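Local structure of putative esterase Rv1847/MT1895 (Mycobacterium tuberculosis, 3S4K) at residues L119-I122 with R128-A131; D35-Q40 with S68-A73; S23-Q28 with Y59-E64. The protein is a putative esterase of the PaaI thioesterase family that probably hydrolyses a CoA thioester, possibly 1,4-dihydroxy-2-naphthoyl-CoA. All blocks are in the same frame, centred on the assembly; numbering follows the deposited sequence. Where two conformers were deposited one is given.

Interaction 1 of 3, residues L119-I122 with R128-A131; sequences LVTI and RVVA
Val130 holds CG1 at chi1 -65°, which leaves CG2 between the backbone N and the carbonyl carbon and turns it to the Ile122 side, where CG2 lies 3.4 Å from Ile122 O. In the Ile122 conformer described here, one of two, the branch methyl CG2 is anti to the backbone N and packs on Val130 CG2 at 3.6 Å, the two side chains crossing at about a right angle. The methyl of Thr121, not its hydroxyl, leans on the Val129 isopropyl group, with 3.8 Å from Thr121 CG2 to Val129 CG2.

The backbones meet in an antiparallel hydrogen-bonded pair, Ile122 with Ala131, near the turn of the hairpin 115-123/129-140. Ile122 N gives a nearly straight bond to Ala131 O (2.8 Å). In the other direction Ile122 O takes the amide of Val130 (Val130 N to Ile122 O, 2.9 Å) and, more weakly, that of Ala131 (Ala131 N to Ile122 O, 3.5 Å). Two residues thus face one: a classic beta bulge, with Val130 at the phi/psi of -102°/-32° expected of its first position. A CA-H contact from Val129 CA reaches the same oxygen at 3.4 Å.

Ile122 and Ala131 share the sheet face that lies on helix 56-75, where both touch Tyr59; Val130 also packs on Tyr59. Beyond the bulge, Asp124 OD1 accepts a bond from Arg128 N within the turn. The chemistry is that of a kinked hairpin end: one carbonyl oxygen receives one good amide bond, a weak second one and a CA-H contact, with a valine methyl against it, so the extra residue is absorbed with that polar atom still satisfied.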
# COMPACT_ATOMS: atom_id res chain seq x y z
N LEU A 119 -14.06 2.47 -3.59
CA LEU A 119 -13.13 2.82 -4.68
C LEU A 119 -12.48 4.17 -4.37
O LEU A 119 -13.18 5.14 -4.04
CB LEU A 119 -13.90 2.95 -6.00
CG LEU A 119 -13.14 3.61 -7.15
CD1 LEU A 119 -12.00 2.71 -7.56
CD2 LEU A 119 -14.08 3.84 -8.33
N VAL A 120 -11.17 4.23 -4.51
CA VAL A 120 -10.43 5.48 -4.33
C VAL A 120 -9.61 5.73 -5.58
O VAL A 120 -8.86 4.85 -6.03
CB VAL A 120 -9.50 5.41 -3.11
CG1 VAL A 120 -8.79 6.76 -2.90
CG2 VAL A 120 -10.27 4.96 -1.86
N THR A 121 -9.74 6.94 -6.12
CA THR A 121 -9.04 7.36 -7.34
C THR A 121 -8.13 8.52 -6.97
O THR A 121 -8.58 9.52 -6.40
CB THR A 121 -10.02 7.77 -8.47
OG1 THR A 121 -10.98 6.73 -8.67
CG2 THR A 121 -9.27 8.08 -9.81
N ILE A 122 -6.86 8.40 -7.34
CA ILE A 122 -5.86 9.43 -7.07
C ILE A 122 -5.47 10.14 -8.35
O ILE A 122 -5.08 9.49 -9.33
CB ILE A 122 -4.58 8.83 -6.46
CG1 ILE A 122 -4.93 7.86 -5.33
CG2 ILE A 122 -3.69 9.93 -5.96
CD1 ILE A 122 -3.81 7.68 -4.32
N ARG A 128 -4.91 13.95 -14.20
CA ARG A 128 -4.61 12.62 -14.71
C ARG A 128 -4.58 11.64 -13.55
O ARG A 128 -4.05 11.94 -12.47
CB ARG A 128 -3.27 12.58 -15.48
CG ARG A 128 -3.28 13.44 -16.75
CD ARG A 128 -2.05 13.25 -17.59
NE ARG A 128 -2.22 13.81 -18.93
CZ ARG A 128 -2.04 15.09 -19.26
NH1 ARG A 128 -1.69 15.99 -18.35
NH2 ARG A 128 -2.21 15.48 -20.52
N VAL A 129 -5.15 10.46 -13.78
CA VAL A 129 -5.14 9.42 -12.76
C VAL A 129 -3.73 8.86 -12.64
O VAL A 129 -3.13 8.45 -13.63
CB VAL A 129 -6.15 8.30 -13.08
CG1 VAL A 129 -6.07 7.18 -12.06
CG2 VAL A 129 -7.59 8.85 -13.12
N VAL A 130 -3.23 8.84 -11.41
CA VAL A 130 -1.93 8.25 -11.08
C VAL A 130 -2.05 6.87 -10.44
O VAL A 130 -1.17 6.02 -10.66
CB VAL A 130 -1.02 9.20 -10.22
CG1 VAL A 130 -0.65 10.45 -11.01
CG2 VAL A 130 -1.66 9.58 -8.91
N ALA A 131 -3.12 6.62 -9.68
CA ALA A 131 -3.39 5.32 -9.07
C ALA A 131 -4.89 5.22 -8.78
O ALA A 131 -5.56 6.25 -8.61
CB ALA A 131 -2.56 5.12 -7.79

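Interaction 2 of 3, residues D35-Q40 with S68-A73; sequences DGARAQ and SMAAFA
Gly36, the first residue of strand 36-43, passes Ala70 of helix 56-75 with a CA-to-CA separation of 4.9 Å, its backbone fully stretched at phi 159° and psi -177°, a conformation in which a side chain would press on the carbonyl oxygen of Asp35. The single methyl of Ala70 does most of the touching. It points at the strand and stands almost squarely over one face of the peptide between Gly36 and Ala37, with Ala70 CB 4.0 Å from Gly36 C and likewise 4.0 Å from Ala37 N. Beside this, Ala37 directs its own methyl to the helix, and the two meet with Ala37 CB 4.1 Å from Ala70 CB.

Small residues on both elements make so close an approach possible. Within the helix the backbone stays regular: Phe72 N bonds to Ser68 O and Ala73 N to Met69 O, both at 2.9 Å, and Ala71 O also accepts from Gln116 NE2. On its outer face the strand sends Arg38 the other way, into a salt bridge with Glu31, while Ala37 pairs through its backbone with Ala106 of strand 100-108.

This is helix-on-sheet packing in a HotDog fold, whose long central helix lies in the concave side of an antiparallel sheet. Trp118 of strand 115-123, on Ala70, and Leu32 of strand 28-33, on Ala37, flank the two methyl groups, with Phe29 on Met69 nearby. No hydrogen bond or charge joins the two segments. Their cohesion is purely van der Waals and depends on fit: a methyl group against a flat peptide and a second methyl group, while Ala37 bonds to Ala106 and the helix keeps its own bonds from Phe72 and Ala73.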
# COMPACT_ATOMS: atom_id res chain seq x y z
N ASP A 35 -21.02 9.27 2.56
CA ASP A 35 -20.97 8.89 1.14
C ASP A 35 -19.59 8.95 0.55
O ASP A 35 -19.42 8.61 -0.63
CB ASP A 35 -21.92 9.74 0.32
CG ASP A 35 -23.38 9.42 0.63
OD1 ASP A 35 -23.68 8.29 1.07
OD2 ASP A 35 -24.20 10.31 0.44
N GLY A 36 -18.60 9.35 1.35
CA GLY A 36 -17.23 9.37 0.90
C GLY A 36 -16.29 10.27 1.67
O GLY A 36 -16.66 10.87 2.67
N ALA A 37 -15.05 10.30 1.19
CA ALA A 37 -14.00 11.13 1.72
C ALA A 37 -13.02 11.54 0.64
O ALA A 37 -12.90 10.89 -0.43
CB ALA A 37 -13.26 10.41 2.86
N ARG A 38 -12.34 12.64 0.91
CA ARG A 38 -11.32 13.18 0.02
C ARG A 38 -10.13 13.67 0.85
O ARG A 38 -10.29 14.28 1.90
CB ARG A 38 -11.87 14.31 -0.86
CG ARG A 38 -13.08 13.88 -1.75
CD ARG A 38 -13.58 15.00 -2.64
NE ARG A 38 -14.95 14.67 -3.05
CZ ARG A 38 -15.40 14.53 -4.30
NH1 ARG A 38 -14.63 14.77 -5.37
NH2 ARG A 38 -16.67 14.17 -4.47
N ALA A 39 -8.92 13.39 0.35
CA ALA A 39 -7.71 13.85 1.01
C ALA A 39 -6.60 14.02 0.01
O ALA A 39 -6.71 13.58 -1.13
CB ALA A 39 -7.28 12.87 2.13
N GLN A 40 -5.54 14.68 0.45
CA GLN A 40 -4.51 15.11 -0.47
C GLN A 40 -3.16 15.15 0.22
O GLN A 40 -3.08 15.39 1.43
CB GLN A 40 -4.85 16.48 -1.00
CG GLN A 40 -4.89 17.57 0.06
CD GLN A 40 -5.64 18.80 -0.44
OE1 GLN A 40 -6.67 18.69 -1.08
NE2 GLN A 40 -5.12 19.97 -0.13
N SER A 68 -10.84 3.77 4.47
CA SER A 68 -11.17 3.37 5.84
C SER A 68 -11.91 4.47 6.57
O SER A 68 -12.83 4.17 7.33
CB SER A 68 -9.93 2.95 6.63
OG SER A 68 -9.16 2.01 5.91
N MET A 69 -11.56 5.75 6.34
CA MET A 69 -12.23 6.83 7.05
C MET A 69 -13.67 7.00 6.53
O MET A 69 -14.61 7.19 7.33
CB MET A 69 -11.44 8.14 6.96
CG MET A 69 -10.08 8.08 7.66
SD MET A 69 -10.18 7.77 9.45
CE MET A 69 -11.31 9.03 9.85
N ALA A 70 -13.86 6.89 5.22
CA ALA A 70 -15.20 6.90 4.63
C ALA A 70 -16.04 5.77 5.24
O ALA A 70 -17.22 5.94 5.61
CB ALA A 70 -15.13 6.77 3.09
N ALA A 71 -15.43 4.59 5.34
CA ALA A 71 -16.12 3.40 5.83
C ALA A 71 -16.55 3.57 7.28
O ALA A 71 -17.66 3.23 7.66
CB ALA A 71 -15.26 2.16 5.64
N PHE A 72 -15.66 4.14 8.09
CA PHE A 72 -15.99 4.39 9.48
C PHE A 72 -17.11 5.42 9.59
O PHE A 72 -18.04 5.26 10.38
CB PHE A 72 -14.77 4.87 10.21
CG PHE A 72 -14.99 5.07 11.66
CD1 PHE A 72 -14.75 4.04 12.56
CD2 PHE A 72 -15.42 6.30 12.15
CE1 PHE A 72 -14.94 4.22 13.93
CE2 PHE A 72 -15.62 6.50 13.52
CZ PHE A 72 -15.39 5.45 14.41
N ALA A 73 -17.04 6.47 8.78
CA ALA A 73 -18.09 7.48 8.78
C ALA A 73 -19.44 6.90 8.41
O ALA A 73 -20.43 7.23 9.04
CB ALA A 73 -17.73 8.66 7.85

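Interaction 3 of 3, residues S23-Q28 with Y59-E64; sequences SELGLQ and YCAMIE
Leu25 and Leu27 reach Ala61 and Met62 across the buried side of a Schellman motif, the C-terminal cap of helix 20-25, which here lies against the central helix 56-75 of the HotDog fold. Gly26, with its positive phi of 80°, is the C-prime residue of the motif: Leu27 N bonds back to Asp22 O, and Gly26 N makes a weak bond to Ser23 O (3.3 Å). The turn lets the two leucines point the same way although a glycine separates them.

The tight part is wholly apolar and holds two pairs. Leu25 rests its CD1 on the Ala61 methyl, with 3.7 Å from Leu25 CD1 to Ala61 CB. Leu27, its CG anti to the backbone N at chi1 -170°, carries CD1 to Met62. Met62 has two conformers; in the one described its chain bends at chi3 (76°), which folds CE back alongside the leucine methyl. Strand 36-43 adds Leu41, against Leu25 and Met62, and Ala39, against Leu27.

The outer side is looser. Ser23 and Gln28 are exposed and stay far from helix 56-75, and the partly exposed Glu24 packs on Lys46 of the second subunit. The dimer interface borders the contact as well: Cys60 meets Cys60 of the second subunit, and Leu25 touches both its own central helix and Phe21 of the second subunit. On the buried side, by contrast, Leu27 CD1 lies 3.8 Å from Met62 CE and 4.1 Å from Met62 CG.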
# COMPACT_ATOMS: atom_id res chain seq x y z
N SER A 23 0.13 11.32 9.18
CA SER A 23 1.02 12.46 9.42
C SER A 23 2.37 12.28 8.71
O SER A 23 2.95 13.25 8.20
CB SER A 23 1.23 12.69 10.91
OG SER A 23 2.04 13.84 11.14
N GLU A 24 2.89 11.05 8.70
CA GLU A 24 4.13 10.77 7.99
C GLU A 24 4.01 10.97 6.49
O GLU A 24 4.96 11.40 5.84
CB GLU A 24 4.62 9.34 8.28
CG GLU A 24 5.05 9.11 9.73
CD GLU A 24 6.10 10.11 10.21
OE1 GLU A 24 7.24 10.07 9.72
OE2 GLU A 24 5.78 10.94 11.08
N LEU A 25 2.85 10.62 5.94
CA LEU A 25 2.57 10.80 4.53
C LEU A 25 2.34 12.25 4.15
O LEU A 25 2.50 12.60 3.00
CB LEU A 25 1.33 10.00 4.11
CG LEU A 25 1.38 8.48 4.24
CD1 LEU A 25 0.01 7.84 3.92
CD2 LEU A 25 2.45 7.90 3.33
N GLY A 26 1.93 13.08 5.11
CA GLY A 26 1.47 14.44 4.82
C GLY A 26 0.04 14.49 4.31
O GLY A 26 -0.37 15.44 3.64
N LEU A 27 -0.74 13.46 4.64
CA LEU A 27 -2.10 13.31 4.13
C LEU A 27 -3.04 14.20 4.94
O LEU A 27 -3.12 14.06 6.17
CB LEU A 27 -2.56 11.84 4.20
CG LEU A 27 -3.87 11.50 3.48
CD1 LEU A 27 -3.82 11.80 1.99
CD2 LEU A 27 -4.28 10.04 3.74
N GLN A 28 -3.79 15.06 4.25
CA GLN A 28 -4.72 16.00 4.89
C GLN A 28 -6.11 15.82 4.27
O GLN A 28 -6.25 15.91 3.06
CB GLN A 28 -4.24 17.43 4.67
CG GLN A 28 -3.00 17.76 5.49
CD GLN A 28 -2.53 19.19 5.32
OE1 GLN A 28 -3.04 19.95 4.50
NE2 GLN A 28 -1.53 19.57 6.11
N TYR A 59 0.69 5.53 -2.59
CA TYR A 59 -0.66 5.46 -3.14
C TYR A 59 -1.50 4.37 -2.48
O TYR A 59 -2.65 4.61 -2.12
CB TYR A 59 -0.66 5.23 -4.65
CG TYR A 59 -0.01 6.34 -5.45
CD1 TYR A 59 -0.34 7.66 -5.23
CD2 TYR A 59 0.89 6.05 -6.47
CE1 TYR A 59 0.25 8.69 -5.97
CE2 TYR A 59 1.48 7.07 -7.22
CZ TYR A 59 1.16 8.37 -6.97
OH TYR A 59 1.74 9.36 -7.73
N CYS A 60 -0.94 3.17 -2.35
CA CYS A 60 -1.61 2.14 -1.54
C CYS A 60 -2.09 2.66 -0.19
O CYS A 60 -3.22 2.42 0.22
CB CYS A 60 -0.70 0.97 -1.34
SG CYS A 60 -0.29 0.07 -2.84
N ALA A 61 -1.22 3.38 0.51
CA ALA A 61 -1.52 3.86 1.84
C ALA A 61 -2.59 4.95 1.85
O ALA A 61 -3.50 4.97 2.68
CB ALA A 61 -0.21 4.38 2.50
N MET A 62 -2.48 5.86 0.89
CA MET A 62 -3.47 6.92 0.68
C MET A 62 -4.85 6.32 0.45
O MET A 62 -5.85 6.72 1.07
CB MET A 62 -3.13 7.73 -0.58
CG MET A 62 -2.21 8.91 -0.40
SD MET A 62 -2.30 9.95 -1.88
CE MET A 62 -3.86 10.81 -1.70
N ILE A 63 -4.90 5.35 -0.44
CA ILE A 63 -6.13 4.65 -0.79
C ILE A 63 -6.68 3.97 0.46
O ILE A 63 -7.86 4.08 0.75
CB ILE A 63 -5.85 3.68 -1.98
CG1 ILE A 63 -5.74 4.49 -3.27
CG2 ILE A 63 -6.92 2.53 -2.09
CD1 ILE A 63 -4.98 3.80 -4.37
N GLU A 64 -5.82 3.34 1.24
CA GLU A 64 -6.26 2.66 2.46
C GLU A 64 -6.89 3.62 3.47
O GLU A 64 -7.98 3.36 4.02
CB GLU A 64 -5.07 1.91 3.07
CG GLU A 64 -5.41 1.07 4.31
CD GLU A 64 -6.15 -0.21 4.00
OE1 GLU A 64 -6.30 -0.57 2.81
OE2 GLU A 64 -6.60 -0.88 4.98

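How the interactions relate
From the N terminus, segment 23-28 opens interaction 3 and segment 35-40 opens interaction 2; both close on helix 56-75, first at 59-64, then at 68-73. The two contacts therefore cross, and they join the N-terminal helix cap and strand 36-43 to successive parts of the same central helix. A probable backbone hydrogen bond from Gln28 N to Gln40 O joins their first segments. Interaction 1 follows in series, a short closure within the hairpin 115-123/129-140. The hairpin reaches the helix at interaction 3, through Ile122 and Val130 on Tyr59 and Ile122 on Met62, whereas interactions 1 and 2 reach the same sheet without touching.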